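Local atomic coordinates of transcriptional regulator I2 (Pseudomonas fluorescens A506, PDB entry 4MO7), a protein that acts as a superantigen associated with Crohn's disease and probably also binds DNA as a TetR-family transcriptional regulator. Residues A[33-38]-A[68-73]; A[37-42]-A[78-83]; A[82-87]-A[122-127]. All blocks are in the same frame, centred on the assembly; numbering follows the deposited sequence.

Contact 1: residues A[33-38]-A[68-73]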
loop_
_atom_site.group_PDB
_atom_site.type_symbol
_atom_site.label_atom_id
_atom_site.label_comp_id
_atom_site.label_asym_id
_atom_site.label_seq_id
_atom_site.Cartn_x
_atom_site.Cartn_y
_atom_site.Cartn_z
ATOM N N LYS A 33 30.872 -12.406 7.046
ATOM C CA LYS A 33 31.135 -11.282 7.938
ATOM C C LYS A 33 30.902 -9.984 7.188
ATOM O O LYS A 33 30.390 -8.986 7.733
ATOM C CB LYS A 33 32.588 -11.290 8.437
ATOM C CG LYS A 33 32.920 -12.243 9.589
ATOM C CD LYS A 33 34.453 -12.355 9.737
ATOM C CE LYS A 33 34.855 -13.364 10.802
ATOM N NZ LYS A 33 36.349 -13.424 10.910
ATOM N N LEU A 34 31.316 -9.965 5.930
ATOM C CA LEU A 34 31.167 -8.745 5.151
ATOM C C LEU A 34 29.692 -8.467 4.890
ATOM O O LEU A 34 29.246 -7.333 5.078
ATOM C CB LEU A 34 31.931 -8.877 3.827
ATOM C CG LEU A 34 32.649 -7.680 3.223
ATOM C CD1 LEU A 34 33.476 -6.869 4.165
ATOM C CD2 LEU A 34 33.539 -8.183 2.083
ATOM N N LEU A 35 28.951 -9.476 4.439
ATOM C CA LEU A 35 27.536 -9.301 4.115
ATOM C C LEU A 35 26.754 -8.894 5.351
ATOM O O LEU A 35 25.968 -7.964 5.301
ATOM C CB LEU A 35 26.894 -10.591 3.596
ATOM C CG LEU A 35 27.090 -10.903 2.132
ATOM C CD1 LEU A 35 26.097 -11.968 1.705
ATOM C CD2 LEU A 35 26.921 -9.603 1.370
ATOM N N GLN A 36 26.926 -9.641 6.440
ATOM C CA GLN A 36 26.130 -9.373 7.641
ATOM C C GLN A 36 26.479 -8.032 8.220
ATOM O O GLN A 36 25.596 -7.335 8.733
ATOM C CB GLN A 36 26.428 -10.417 8.703
ATOM C CG GLN A 36 26.055 -11.829 8.275
ATOM C CD GLN A 36 24.878 -12.316 9.060
ATOM O OE1 GLN A 36 23.763 -12.353 8.544
ATOM N NE2 GLN A 36 25.106 -12.661 10.336
ATOM N N THR A 37 27.758 -7.660 8.171
ATOM C CA THR A 37 28.129 -6.334 8.709
ATOM C C THR A 37 27.680 -5.200 7.778
ATOM O O THR A 37 27.221 -4.173 8.253
ATOM C CB THR A 37 29.661 -6.214 8.962
ATOM O OG1 THR A 37 30.050 -7.269 9.842
ATOM C CG2 THR A 37 29.994 -4.863 9.605
ATOM N N ALA A 38 27.808 -5.394 6.455
ATOM C CA ALA A 38 27.305 -4.405 5.484
ATOM C C ALA A 38 25.820 -4.157 5.690
ATOM O O ALA A 38 25.329 -3.030 5.579
ATOM C CB ALA A 38 27.539 -4.930 4.048
ATOM N N HIS A 68 37.755 -8.455 -3.191
ATOM C CA HIS A 68 38.109 -9.830 -3.495
ATOM C C HIS A 68 36.889 -10.758 -3.440
ATOM O O HIS A 68 36.905 -11.852 -4.016
ATOM C CB HIS A 68 39.192 -10.324 -2.537
ATOM C CG HIS A 68 39.307 -11.812 -2.495
ATOM N ND1 HIS A 68 38.615 -12.580 -1.585
ATOM C CD2 HIS A 68 39.993 -12.678 -3.278
ATOM C CE1 HIS A 68 38.887 -13.855 -1.794
ATOM N NE2 HIS A 68 39.725 -13.942 -2.810
ATOM N N HIS A 69 35.824 -10.333 -2.757
ATOM C CA HIS A 69 34.628 -11.174 -2.574
ATOM C C HIS A 69 33.382 -10.800 -3.397
ATOM O O HIS A 69 32.534 -11.654 -3.718
ATOM C CB HIS A 69 34.229 -11.146 -1.100
ATOM C CG HIS A 69 34.782 -12.291 -0.333
ATOM N ND1 HIS A 69 34.274 -13.567 -0.449
ATOM C CD2 HIS A 69 35.843 -12.377 0.499
ATOM C CE1 HIS A 69 34.978 -14.387 0.301
ATOM N NE2 HIS A 69 35.934 -13.692 0.891
ATOM N N PHE A 70 33.291 -9.515 -3.729
ATOM C CA PHE A 70 32.194 -9.016 -4.508
ATOM C C PHE A 70 32.839 -8.197 -5.605
ATOM O O PHE A 70 33.933 -7.650 -5.410
ATOM C CB PHE A 70 31.319 -8.128 -3.617
ATOM C CG PHE A 70 30.698 -8.874 -2.479
ATOM C CD1 PHE A 70 29.541 -9.555 -2.671
ATOM C CD2 PHE A 70 31.329 -8.934 -1.250
ATOM C CE1 PHE A 70 28.964 -10.265 -1.647
ATOM C CE2 PHE A 70 30.759 -9.612 -0.202
ATOM C CZ PHE A 70 29.591 -10.306 -0.409
ATOM N N LYS A 71 32.183 -8.099 -6.759
ATOM C CA LYS A 71 32.803 -7.378 -7.868
ATOM C C LYS A 71 32.691 -5.901 -7.689
ATOM O O LYS A 71 33.372 -5.141 -8.376
ATOM C CB LYS A 71 32.082 -7.678 -9.181
ATOM C CG LYS A 71 31.948 -9.108 -9.566
ATOM C CD LYS A 71 31.183 -9.155 -10.874
ATOM C CE LYS A 71 30.089 -8.096 -10.897
ATOM N NZ LYS A 71 29.467 -8.016 -12.239
ATOM N N SER A 72 31.796 -5.480 -6.792
ATOM C CA SER A 72 31.451 -4.071 -6.644
ATOM C C SER A 72 30.686 -3.831 -5.362
ATOM O O SER A 72 30.209 -4.783 -4.718
ATOM C CB SER A 72 30.583 -3.648 -7.840
ATOM O OG SER A 72 29.331 -4.322 -7.797
ATOM N N LYS A 73 30.582 -2.575 -4.958
ATOM C CA LYS A 73 29.768 -2.211 -3.816
ATOM C C LYS A 73 28.289 -2.525 -4.140
ATOM O O LYS A 73 27.560 -3.028 -3.284
ATOM C CB LYS A 73 29.955 -0.720 -3.502
ATOM C CG LYS A 73 29.313 -0.239 -2.180
ATOM C CD LYS A 73 29.561 1.287 -1.977
ATOM C CE LYS A 73 28.539 1.845 -1.055
ATOM N NZ LYS A 73 28.377 3.357 -1.039
#

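Contact 2: residues A[37-42]-A[78-83]. With MG (magnesium ion), chain B.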
loop_
_atom_site.group_PDB
_atom_site.type_symbol
_atom_site.label_atom_id
_atom_site.label_comp_id
_atom_site.label_asym_id
_atom_site.label_seq_id
_atom_site.Cartn_x
_atom_site.Cartn_y
_atom_site.Cartn_z
ATOM N N THR A 37 27.758 -7.660 8.171
ATOM C CA THR A 37 28.129 -6.334 8.709
ATOM C C THR A 37 27.680 -5.200 7.778
ATOM O O THR A 37 27.221 -4.173 8.253
ATOM C CB THR A 37 29.661 -6.214 8.962
ATOM O OG1 THR A 37 30.050 -7.269 9.842
ATOM C CG2 THR A 37 29.994 -4.863 9.605
ATOM N N ALA A 38 27.808 -5.394 6.455
ATOM C CA ALA A 38 27.305 -4.405 5.484
ATOM C C ALA A 38 25.820 -4.157 5.690
ATOM O O ALA A 38 25.329 -3.030 5.579
ATOM C CB ALA A 38 27.539 -4.930 4.048
ATOM N N ALA A 39 25.067 -5.219 5.976
ATOM C CA ALA A 39 23.631 -5.011 6.210
ATOM C C ALA A 39 23.365 -3.974 7.270
ATOM O O ALA A 39 22.529 -3.110 7.088
ATOM C CB ALA A 39 22.927 -6.312 6.559
ATOM N N HIS A 40 24.125 -4.008 8.364
ATOM C CA HIS A 40 23.942 -2.975 9.386
ATOM C C HIS A 40 24.363 -1.590 8.964
ATOM O O HIS A 40 23.607 -0.620 9.227
ATOM C CB HIS A 40 24.702 -3.357 10.641
ATOM C CG HIS A 40 24.067 -4.482 11.345
ATOM N ND1 HIS A 40 22.985 -4.318 12.191
ATOM C CD2 HIS A 40 24.320 -5.803 11.297
ATOM C CE1 HIS A 40 22.600 -5.496 12.630
ATOM N NE2 HIS A 40 23.395 -6.407 12.105
ATOM N N LEU A 41 25.563 -1.487 8.382
ATOM C CA LEU A 41 26.086 -0.183 7.951
ATOM C C LEU A 41 25.106 0.437 6.955
ATOM O O LEU A 41 24.692 1.592 7.108
ATOM C CB LEU A 41 27.473 -0.309 7.346
ATOM C CG LEU A 41 28.655 -0.168 8.322
ATOM C CD1 LEU A 41 28.499 -1.193 9.430
ATOM C CD2 LEU A 41 29.941 -0.424 7.575
ATOM N N PHE A 42 24.647 -0.354 5.997
ATOM C CA PHE A 42 23.716 0.196 5.022
ATOM C C PHE A 42 22.435 0.666 5.684
ATOM O O PHE A 42 21.900 1.700 5.307
ATOM C CB PHE A 42 23.386 -0.856 3.949
ATOM C CG PHE A 42 24.522 -1.197 3.043
ATOM C CD1 PHE A 42 25.672 -0.394 2.967
ATOM C CD2 PHE A 42 24.461 -2.357 2.273
ATOM C CE1 PHE A 42 26.695 -0.720 2.127
ATOM C CE2 PHE A 42 25.503 -2.705 1.403
ATOM C CZ PHE A 42 26.637 -1.886 1.340
ATOM N N ARG A 78 23.253 -6.037 -3.560
ATOM C CA ARG A 78 22.501 -7.166 -4.133
ATOM C C ARG A 78 22.526 -8.370 -3.203
ATOM O O ARG A 78 21.491 -8.996 -2.967
ATOM C CB ARG A 78 23.137 -7.587 -5.465
ATOM C CG ARG A 78 22.459 -8.832 -6.072
ATOM C CD ARG A 78 23.352 -9.350 -7.197
ATOM N NE ARG A 78 23.172 -10.785 -7.338
ATOM C CZ ARG A 78 23.905 -11.549 -8.139
ATOM N NH1 ARG A 78 24.864 -10.991 -8.870
ATOM N NH2 ARG A 78 23.677 -12.862 -8.211
ATOM N N ALA A 79 23.700 -8.707 -2.664
ATOM C CA ALA A 79 23.818 -9.930 -1.850
ATOM C C ALA A 79 23.123 -9.749 -0.519
ATOM O O ALA A 79 22.534 -10.710 -0.017
ATOM C CB ALA A 79 25.296 -10.304 -1.622
ATOM N N VAL A 80 23.162 -8.562 0.063
ATOM C CA VAL A 80 22.405 -8.315 1.327
ATOM C C VAL A 80 20.936 -8.575 1.049
ATOM O O VAL A 80 20.234 -9.249 1.819
ATOM C CB VAL A 80 22.609 -6.875 1.800
ATOM C CG1 VAL A 80 21.629 -6.454 2.882
ATOM C CG2 VAL A 80 24.062 -6.716 2.278
ATOM N N MET A 81 20.443 -8.064 -0.070
ATOM C CA MET A 81 19.025 -8.239 -0.362
ATOM C C MET A 81 18.705 -9.692 -0.703
ATOM O O MET A 81 17.666 -10.227 -0.297
ATOM C CB MET A 81 18.611 -7.307 -1.482
ATOM C CG MET A 81 18.775 -5.823 -1.112
ATOM S SD MET A 81 17.912 -4.895 -2.402
ATOM C CE MET A 81 18.359 -3.221 -2.008
ATOM N N GLU A 82 19.584 -10.348 -1.443
ATOM C CA GLU A 82 19.354 -11.759 -1.761
ATOM C C GLU A 82 19.321 -12.606 -0.493
ATOM O O GLU A 82 18.463 -13.493 -0.325
ATOM C CB GLU A 82 20.436 -12.277 -2.711
ATOM C CG GLU A 82 20.286 -11.807 -4.159
ATOM C CD GLU A 82 21.397 -12.407 -5.026
ATOM O OE1 GLU A 82 21.258 -12.431 -6.254
ATOM O OE2 GLU A 82 22.420 -12.852 -4.467
ATOM N N GLU A 83 20.271 -12.359 0.404
ATOM C CA GLU A 83 20.297 -13.119 1.669
ATOM C C GLU A 83 19.006 -12.989 2.435
ATOM O O GLU A 83 18.526 -13.975 3.003
ATOM C CB GLU A 83 21.386 -12.596 2.619
ATOM C CG GLU A 83 22.769 -13.068 2.330
ATOM C CD GLU A 83 22.846 -14.571 2.289
ATOM O OE1 GLU A 83 22.692 -15.215 3.357
ATOM O OE2 GLU A 83 23.037 -15.103 1.174
HETATM MG MG MG B . 23.531 -8.594 12.602
#

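Contact 3: residues A[82-87]-A[122-127]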
loop_
_atom_site.group_PDB
_atom_site.type_symbol
_atom_site.label_atom_id
_atom_site.label_comp_id
_atom_site.label_asym_id
_atom_site.label_seq_id
_atom_site.Cartn_x
_atom_site.Cartn_y
_atom_site.Cartn_z
ATOM N N GLU A 82 19.584 -10.348 -1.443
ATOM C CA GLU A 82 19.354 -11.759 -1.761
ATOM C C GLU A 82 19.321 -12.606 -0.493
ATOM O O GLU A 82 18.463 -13.493 -0.325
ATOM C CB GLU A 82 20.436 -12.277 -2.711
ATOM C CG GLU A 82 20.286 -11.807 -4.159
ATOM C CD GLU A 82 21.397 -12.407 -5.026
ATOM O OE1 GLU A 82 21.258 -12.431 -6.254
ATOM O OE2 GLU A 82 22.420 -12.852 -4.467
ATOM N N GLU A 83 20.271 -12.359 0.404
ATOM C CA GLU A 83 20.297 -13.119 1.669
ATOM C C GLU A 83 19.006 -12.989 2.435
ATOM O O GLU A 83 18.526 -13.975 3.003
ATOM C CB GLU A 83 21.386 -12.596 2.619
ATOM C CG GLU A 83 22.769 -13.068 2.330
ATOM C CD GLU A 83 22.846 -14.571 2.289
ATOM O OE1 GLU A 83 22.692 -15.215 3.357
ATOM O OE2 GLU A 83 23.037 -15.103 1.174
ATOM N N THR A 84 18.457 -11.781 2.502
ATOM C CA THR A 84 17.209 -11.571 3.246
ATOM C C THR A 84 16.065 -12.335 2.651
ATOM O O THR A 84 15.241 -12.907 3.386
ATOM C CB THR A 84 16.783 -10.084 3.269
ATOM O OG1 THR A 84 17.901 -9.295 3.666
ATOM C CG2 THR A 84 15.615 -9.863 4.258
ATOM N N ILE A 85 15.964 -12.321 1.323
ATOM C CA ILE A 85 14.893 -13.042 0.704
ATOM C C ILE A 85 15.071 -14.546 0.805
ATOM O O ILE A 85 14.075 -15.262 1.027
ATOM C CB ILE A 85 14.675 -12.639 -0.756
ATOM C CG1 ILE A 85 14.242 -11.165 -0.838
ATOM C CG2 ILE A 85 13.499 -13.431 -1.348
ATOM C CD1 ILE A 85 14.137 -10.689 -2.281
ATOM N N HIS A 86 16.302 -15.043 0.646
ATOM C CA HIS A 86 16.591 -16.457 0.817
ATOM C C HIS A 86 16.197 -16.865 2.202
ATOM O O HIS A 86 15.583 -17.910 2.397
ATOM C CB HIS A 86 18.092 -16.735 0.637
ATOM C CG HIS A 86 18.451 -17.093 -0.761
ATOM N ND1 HIS A 86 19.523 -16.530 -1.422
ATOM C CD2 HIS A 86 17.884 -17.961 -1.631
ATOM C CE1 HIS A 86 19.593 -17.030 -2.644
ATOM N NE2 HIS A 86 18.614 -17.901 -2.796
ATOM N N TYR A 87 16.526 -16.024 3.179
ATOM C CA TYR A 87 16.178 -16.362 4.564
ATOM C C TYR A 87 14.684 -16.351 4.794
ATOM O O TYR A 87 14.155 -17.313 5.393
ATOM C CB TYR A 87 16.882 -15.385 5.511
ATOM C CG TYR A 87 16.401 -15.415 6.945
ATOM C CD1 TYR A 87 16.987 -16.253 7.878
ATOM C CD2 TYR A 87 15.394 -14.549 7.371
ATOM C CE1 TYR A 87 16.540 -16.261 9.211
ATOM C CE2 TYR A 87 14.940 -14.548 8.676
ATOM C CZ TYR A 87 15.512 -15.399 9.594
ATOM O OH TYR A 87 15.041 -15.365 10.890
ATOM N N GLY A 122 14.740 -8.194 10.009
ATOM C CA GLY A 122 15.736 -7.235 10.465
ATOM C C GLY A 122 16.315 -6.190 9.518
ATOM O O GLY A 122 15.619 -5.628 8.647
ATOM N N GLU A 123 17.607 -5.900 9.719
ATOM C CA GLU A 123 18.260 -4.764 9.051
ATOM C C GLU A 123 18.337 -4.974 7.563
ATOM O O GLU A 123 18.214 -4.028 6.804
ATOM C CB GLU A 123 19.672 -4.502 9.608
ATOM C CG GLU A 123 19.691 -4.189 11.091
ATOM C CD GLU A 123 19.467 -5.441 11.925
ATOM O OE1 GLU A 123 19.516 -6.545 11.333
ATOM O OE2 GLU A 123 19.261 -5.332 13.155
ATOM N N ALA A 124 18.546 -6.218 7.142
ATOM C CA ALA A 124 18.759 -6.485 5.722
ATOM C C ALA A 124 17.440 -6.367 4.912
ATOM O O ALA A 124 17.453 -6.086 3.704
ATOM C CB ALA A 124 19.419 -7.804 5.536
ATOM N N MET A 125 16.311 -6.537 5.597
ATOM C CA MET A 125 14.998 -6.327 4.988
ATOM C C MET A 125 14.693 -4.856 4.872
ATOM O O MET A 125 14.072 -4.394 3.901
ATOM C CB MET A 125 13.922 -6.935 5.862
ATOM C CG MET A 125 12.511 -6.561 5.431
ATOM S SD MET A 125 11.687 -8.052 4.882
ATOM C CE MET A 125 12.390 -8.249 3.243
ATOM N N ALA A 126 15.088 -4.107 5.894
ATOM C CA ALA A 126 14.901 -2.672 5.848
ATOM C C ALA A 126 15.765 -2.092 4.745
ATOM O O ALA A 126 15.421 -1.065 4.154
ATOM C CB ALA A 126 15.262 -2.038 7.213
ATOM N N VAL A 127 16.891 -2.754 4.476
ATOM C CA VAL A 127 17.772 -2.302 3.415
ATOM C C VAL A 127 17.063 -2.529 2.073
ATOM O O VAL A 127 17.084 -1.675 1.194
ATOM C CB VAL A 127 19.165 -2.993 3.478
ATOM C CG1 VAL A 127 19.921 -2.783 2.187
ATOM C CG2 VAL A 127 19.997 -2.484 4.664
#

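Contact 1: residues A[33-38]-A[68-73]
In the helical turn that carries L34 and L35 to F70, K33 O is gripped twice. K33 O accepts the backbone N of T37 and also T37 OG1, with 2.7 Å between K33 O and T37 OG1. The OG1 bond meets the carbonyl at a C=O...donor angle of 153° and lies a little off its plane. This satisfies the T37 hydroxyl within its own helix.

The contact itself is apolar, and no hydrogen bond crosses it. F70 comes out of the loop and pushes its ring between two leucines. L34 meets the ring at its edge, with L34 CD2 3.9 Å from F70 CE2. L34 CD2 also reaches H69 CB at 4.4 Å. L35 approaches obliquely, with L35 CD2 3.3 Å from F70 CZ, which is tight for two carbons. L35 CG follows at 3.6 Å from F70 CZ. With CG anti to the carbonyl carbon (chi1 -83°), CD1 of L35 runs on outward toward E83, and CD2 is left turned to the F70 ring.

Just past F70 the loop turns into a new helix. S72 is its N-cap, and its OG bonds to the N of E75. K73 NZ bonds to the carbonyl oxygens of F47 and T50. The run H69-F70-K71-S72-K73 resembles the sequence that follows the recognition helix in many TetR-family DNA-binding domains. F70 also touches I76 of helix 73-97, and L34 leans on L55 and V59 of helix 52-59. The ring therefore wedges between helix 30-45 and the start of helix 73-97.

Contact 2: residues A[37-42]-A[78-83]
V80 carries this contact from its side, with its CB directed toward helix 30-45. Its two methyls divide the work. V80 CG1 stands anti to the backbone N (chi1 167°) and lies 3.9 Å from A39 CB. CG2, anti to the carbonyl carbon, spans a wider patch. V80 CG2 is 4.1 Å from A39 N, 4.3 Å from A38 CB and 4.4 Å from F42 CE2. It reaches the F42 ring obliquely. A38 CB also sits over one face of that ring, so the aromatic group is packed from within its own helix as well.

The short helix segments cross at -104°, with 9.8 Å between their axes. Small alanines at the crossing let A39 CA come within 6.0 Å of V80 CA. A124 of helix 122-130 touches both A39 and V80. F47 meets F42 edge-to-face.

Polar groups lie off this patch. H40 NE2 binds a magnesium ion on another side of helix 30-45. R78 and E82 form a salt bridge along their own helix. The crossing has no hydrogen bond or ion pair, so it rests on shape fit and exclusion of water between buried carbons.

Contact 3: residues A[82-87]-A[122-127]
T84 packs on A124 and M125 in a small, partly buried helix-to-helix contact, where helix 73-97 passes helix 122-130. The centre of the contact is about 6 Å from the centre of the chain. T84 points toward the other helix and is the buried partner of the three. Its CG2 methyl, anti to the backbone N, does most of the touching. T84 CG2 lies 3.7 Å from M125 N and equally far from M125 CB. The thioether chain then bends at chi2 (115°) and chi3 (-78°), which brings M125 CE back to 3.7 Å from T84 CG2. The methyl is thus met by both the root and the end of the methionine.

In the TetR fold the long helix corresponding to 73-97 leads out of the DNA-binding part. Here it is joined to helix 122-130, which lies in the TetR-like C-terminal domain.

Nearby, T84 CB is 4.1 Å from A124 O. The hydroxyl is held in its own helix: T84 OG1 bonds to V80 O, one turn earlier. No hydrogen bond joins the two segments. Beside the contact, V127 touches L77, V80 and F42, while I85 faces V143 of helix 137-163.

In the fold
From the N terminus, helix 30-45 takes part first. Contact 1 closes a loop of 29 residues, through helix 52-59, onto the segment just before helix 73-97. Contact 2 starts from the same helix, sharing T37 and A38, and closes a longer loop farther along helix 73-97. The two loops therefore overlap without one enclosing the other. L35 and A79 touch directly between them. Contact 3 opens where contact 2 ends, sharing E82 and E83, and closes onto helix 122-130. A39 packs on V127, joining contacts 2 and 3. Together they tie the helices of the probable DNA-binding domain, the long connecting helix and the C-terminal part.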